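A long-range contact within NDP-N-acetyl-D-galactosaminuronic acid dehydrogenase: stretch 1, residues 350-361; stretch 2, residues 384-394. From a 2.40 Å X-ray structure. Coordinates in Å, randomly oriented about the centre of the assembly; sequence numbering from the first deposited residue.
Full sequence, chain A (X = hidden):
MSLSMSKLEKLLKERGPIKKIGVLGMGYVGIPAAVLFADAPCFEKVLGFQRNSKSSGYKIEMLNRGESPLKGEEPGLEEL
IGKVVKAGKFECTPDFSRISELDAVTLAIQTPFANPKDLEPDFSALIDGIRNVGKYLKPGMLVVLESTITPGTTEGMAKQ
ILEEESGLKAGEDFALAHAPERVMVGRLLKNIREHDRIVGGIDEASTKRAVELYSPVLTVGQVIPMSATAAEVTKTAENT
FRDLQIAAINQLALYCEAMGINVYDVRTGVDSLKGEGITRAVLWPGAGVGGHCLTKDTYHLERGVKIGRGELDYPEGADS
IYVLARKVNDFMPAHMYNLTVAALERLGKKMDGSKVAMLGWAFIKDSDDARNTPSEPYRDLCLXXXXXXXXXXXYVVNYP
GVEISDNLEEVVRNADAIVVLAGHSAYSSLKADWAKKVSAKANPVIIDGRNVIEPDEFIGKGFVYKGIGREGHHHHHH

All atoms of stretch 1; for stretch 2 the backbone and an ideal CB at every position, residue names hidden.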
# COMPACT_ATOMS: atom_id res chain seq x y z
N LYS A 350 21.45 26.72 -19.70
CA LYS A 350 20.10 26.35 -20.16
C LYS A 350 20.13 25.05 -20.97
O LYS A 350 21.10 24.75 -21.64
CB LYS A 350 19.52 27.45 -21.06
CG LYS A 350 19.70 28.92 -20.59
CD LYS A 350 18.66 29.34 -19.54
CE LYS A 350 18.91 30.76 -19.01
NZ LYS A 350 17.74 31.20 -18.18
N MET A 351 19.04 24.30 -20.95
CA MET A 351 19.01 23.03 -21.68
C MET A 351 19.55 23.14 -23.10
O MET A 351 20.35 22.28 -23.54
CB MET A 351 17.61 22.40 -21.66
CG MET A 351 17.56 20.93 -22.12
SD MET A 351 18.62 19.77 -21.21
CE MET A 351 17.77 19.73 -19.64
N ASP A 352 19.14 24.19 -23.81
CA ASP A 352 19.52 24.38 -25.21
C ASP A 352 21.06 24.51 -25.41
O ASP A 352 21.72 25.31 -24.74
CB ASP A 352 18.79 25.59 -25.81
CG ASP A 352 19.00 25.75 -27.32
OD1 ASP A 352 19.55 24.84 -28.01
OD2 ASP A 352 18.62 26.83 -27.83
N GLY A 353 21.60 23.72 -26.33
CA GLY A 353 23.01 23.71 -26.64
C GLY A 353 23.86 22.92 -25.66
O GLY A 353 25.06 22.76 -25.88
N SER A 354 23.24 22.47 -24.58
CA SER A 354 23.94 21.69 -23.56
C SER A 354 23.92 20.22 -23.93
O SER A 354 22.96 19.74 -24.53
CB SER A 354 23.26 21.85 -22.19
OG SER A 354 22.85 23.19 -21.96
N LYS A 355 24.96 19.49 -23.55
CA LYS A 355 24.95 18.04 -23.75
C LYS A 355 24.53 17.28 -22.47
O LYS A 355 25.10 17.54 -21.40
CB LYS A 355 26.32 17.54 -24.27
CG LYS A 355 26.49 16.03 -24.11
CD LYS A 355 27.74 15.54 -24.82
CE LYS A 355 27.91 14.05 -24.66
NZ LYS A 355 29.11 13.57 -25.40
N VAL A 356 23.55 16.37 -22.62
CA VAL A 356 23.06 15.47 -21.56
C VAL A 356 23.50 14.00 -21.76
O VAL A 356 23.29 13.42 -22.82
CB VAL A 356 21.50 15.49 -21.47
CG1 VAL A 356 20.98 14.59 -20.36
CG2 VAL A 356 20.98 16.91 -21.26
N ALA A 357 24.12 13.42 -20.75
CA ALA A 357 24.45 11.98 -20.76
C ALA A 357 23.42 11.26 -19.92
O ALA A 357 23.34 11.44 -18.68
CB ALA A 357 25.87 11.70 -20.22
N MET A 358 22.58 10.50 -20.63
CA MET A 358 21.64 9.58 -20.06
C MET A 358 22.33 8.29 -19.66
O MET A 358 22.75 7.47 -20.50
CB MET A 358 20.54 9.29 -21.08
CG MET A 358 19.72 10.55 -21.39
SD MET A 358 18.12 10.26 -22.09
CE MET A 358 17.84 11.79 -22.83
N LEU A 359 22.47 8.10 -18.35
CA LEU A 359 22.99 6.85 -17.82
C LEU A 359 21.83 5.94 -17.52
O LEU A 359 21.21 6.05 -16.47
CB LEU A 359 23.76 7.13 -16.55
CG LEU A 359 25.25 7.43 -16.70
CD1 LEU A 359 25.53 8.46 -17.77
CD2 LEU A 359 25.76 7.88 -15.33
N GLY A 360 21.49 5.07 -18.44
CA GLY A 360 20.39 4.16 -18.16
C GLY A 360 19.20 4.33 -19.07
O GLY A 360 18.52 5.37 -19.05
N TRP A 361 18.96 3.28 -19.87
CA TRP A 361 17.83 3.23 -20.78
C TRP A 361 16.82 2.14 -20.37
O TRP A 361 15.62 2.38 -20.43
CB TRP A 361 18.32 3.00 -22.20
CG TRP A 361 17.23 3.02 -23.21
CD1 TRP A 361 16.70 1.95 -23.82
CD2 TRP A 361 16.57 4.17 -23.75
NE1 TRP A 361 15.75 2.35 -24.73
CE2 TRP A 361 15.65 3.71 -24.70
CE3 TRP A 361 16.68 5.55 -23.54
CZ2 TRP A 361 14.83 4.57 -25.42
CZ3 TRP A 361 15.88 6.39 -24.26
CH2 TRP A 361 14.97 5.91 -25.19
N UNK A 384 13.89 18.43 -27.50
CA UNK A 384 13.02 19.47 -28.01
C UNK A 384 13.49 20.81 -27.53
O UNK A 384 13.39 21.81 -28.24
CB UNK A 384 11.57 19.23 -27.59
N UNK A 385 13.99 20.83 -26.30
CA UNK A 385 14.49 22.04 -25.68
C UNK A 385 15.78 22.54 -26.35
O UNK A 385 16.18 23.69 -26.14
CB UNK A 385 14.73 21.79 -24.19
N UNK A 386 16.42 21.68 -27.15
CA UNK A 386 17.53 22.08 -28.01
C UNK A 386 18.87 21.51 -27.56
O UNK A 386 19.93 21.91 -28.07
CB UNK A 386 17.62 23.61 -28.06
N UNK A 387 18.81 20.58 -26.60
CA UNK A 387 20.00 19.92 -26.05
C UNK A 387 20.36 18.74 -26.91
O UNK A 387 19.49 18.15 -27.53
CB UNK A 387 19.77 19.47 -24.60
N UNK A 388 21.65 18.40 -26.96
CA UNK A 388 22.03 17.15 -27.62
C UNK A 388 22.14 16.03 -26.58
O UNK A 388 22.50 16.27 -25.43
CB UNK A 388 23.35 17.32 -28.38
N UNK A 389 21.82 14.81 -27.00
CA UNK A 389 21.71 13.70 -26.09
C UNK A 389 22.48 12.43 -26.51
O UNK A 389 22.39 11.97 -27.65
CB UNK A 389 20.23 13.36 -25.92
N UNK A 390 23.24 11.88 -25.54
CA UNK A 390 23.87 10.57 -25.66
C UNK A 390 23.40 9.63 -24.52
O UNK A 390 23.47 9.98 -23.33
CB UNK A 390 25.39 10.72 -25.64
N UNK A 391 22.92 8.46 -24.93
CA UNK A 391 22.29 7.43 -24.12
C UNK A 391 23.24 6.27 -23.90
O UNK A 391 23.83 5.72 -24.88
CB UNK A 391 21.00 6.94 -24.78
N UNK A 392 23.38 5.88 -22.64
CA UNK A 392 24.21 4.76 -22.27
C UNK A 392 23.40 3.70 -21.57
O UNK A 392 22.44 4.00 -20.83
CB UNK A 392 25.37 5.22 -21.38
N UNK A 393 23.81 2.45 -21.79
CA UNK A 393 23.21 1.31 -21.12
C UNK A 393 24.04 0.05 -21.42
O UNK A 393 24.29 -0.27 -22.60
CB UNK A 393 21.76 1.13 -21.56
N UNK A 394 24.45 -0.68 -20.35
CA UNK A 394 25.36 -1.81 -20.53
C UNK A 394 24.67 -2.98 -21.18
O UNK A 394 25.34 -3.85 -21.71
CB UNK A 394 25.95 -2.24 -19.19

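The two stretches pair as parallel strands, 355-359 against 388-392, with axes 4.8 Å apart at closest and 18° between their directions. That register fixes what each position can meet.

Position 384 has helical backbone angles, and its ideal CB finds no atom of stretch 1 within 5.5 Å. Geometry allows almost any residue, long polar ones included; it is K384, which makes no contact here.

At 385 the CB points sideways and lies 3.6 Å from M351 CG. A small apolar side chain suits such a tight approach, and A385 supplies one, packing its methyl on the M351 side chain.

Position 386 gives the clearest verdict. Phi is +111°, and an ideal CB would sit 2.3 Å from D352 OD1 and also jam against the preceding carbonyl. Each argument alone points to glycine. The residue is G386, whose O accepts a hydrogen bond from G353 N (3.0 Å, 173°), the amide inside the type II turn M351-S354.

The CB at 387 is hemmed in, 3.1 Å from M351 O and 3.2 Å from S354 O, with V356 CG2 4.4 Å away. Little bulk is welcome close to that carbon, so glycine, alanine or perhaps serine would be reasonable. A387 is found, and its CB also meets M351 SD at 3.6 Å.

At 388 the CB shares a face with K355 and has no atom of stretch 1 nearer than about 4.6 Å, so many residues would fit, polar ones among them. S388 is deposited. Its backbone starts the ladder: S388 N donates to S354 O (3.1 Å) and S388 O accepts from V356 N (3.0 Å).

Position 389 turns to the other face, beside V356 and M358, where the ideal CB is 4.2 Å from M358 CE. Valine, isoleucine or another apolar side chain would match. V389 places CG1 3.1 Å from M358 CE, a close contact, and CG2 4.4 Å from V356 CB.

At 390 the CB returns to the K355 and A357 face, 4.3 Å from K355 CE. The extended lysine could accompany a long apolar chain or an acidic one. M390 runs alongside it, SD 3.3 Å from K355 NZ; its N donates to V356 O (3.1 Å) and its O accepts from M358 N (2.9 Å).

Position 391 faces M358 CB (4.4 Å) and W361 CE3 (4.7 Å), an apolar setting suited to branched aliphatics. V391 brings CG1 to 3.9 Å from W361 CE3 and CG2 to 4.3 Å from M358 SD.

The CB at 392 is 3.6 Å from M358 O on the L359 face, leaving the choice wide. H392 leads its ring away from stretch 1, while H392 N donates to M358 O (2.7 Å) and H392 O accepts from G360 N (2.8 Å).

At 393 the CB points toward stretch 1, 3.9 Å from W361 N, inviting a short acceptor: aspartate, asparagine or serine. D393 OD1 accepts from W361 N at 2.9 Å and 162°.

Position 394 is beyond reach of stretch 1, which sets no requirement; P394 has phi -72°, compatible with its ring.

Stretch 2 (384-394) KAGASVMVHDP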
# COMPACT_ATOMS: atom_id res chain seq x y z
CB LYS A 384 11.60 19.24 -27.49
CG LYS A 384 10.50 19.31 -28.57
CD LYS A 384 9.16 19.21 -27.87
CE LYS A 384 8.80 20.54 -27.23
NZ LYS A 384 8.35 20.32 -25.84
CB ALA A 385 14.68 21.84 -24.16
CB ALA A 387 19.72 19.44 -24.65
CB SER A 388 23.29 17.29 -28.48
OG SER A 388 24.34 16.45 -28.04
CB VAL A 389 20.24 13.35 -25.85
CG1 VAL A 389 20.14 12.21 -24.90
CG2 VAL A 389 19.46 14.57 -25.30
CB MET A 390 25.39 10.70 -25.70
CG MET A 390 25.94 11.02 -27.12
SD MET A 390 27.74 11.21 -27.32
CE MET A 390 28.29 9.54 -27.00
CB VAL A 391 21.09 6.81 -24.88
CG1 VAL A 391 20.54 5.66 -24.10
CG2 VAL A 391 19.97 7.83 -25.15
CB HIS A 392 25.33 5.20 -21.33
CG HIS A 392 26.20 4.08 -20.84
ND1 HIS A 392 25.89 3.33 -19.73
CD2 HIS A 392 27.40 3.62 -21.28
CE1 HIS A 392 26.85 2.44 -19.51
NE2 HIS A 392 27.77 2.59 -20.45
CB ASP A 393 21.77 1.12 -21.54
CG ASP A 393 21.03 0.18 -20.64
OD1 ASP A 393 20.29 0.67 -19.74
OD2 ASP A 393 21.21 -1.05 -20.82
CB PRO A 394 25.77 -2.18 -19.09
CG PRO A 394 25.22 -1.12 -18.22
CD PRO A 394 24.05 -0.54 -18.95
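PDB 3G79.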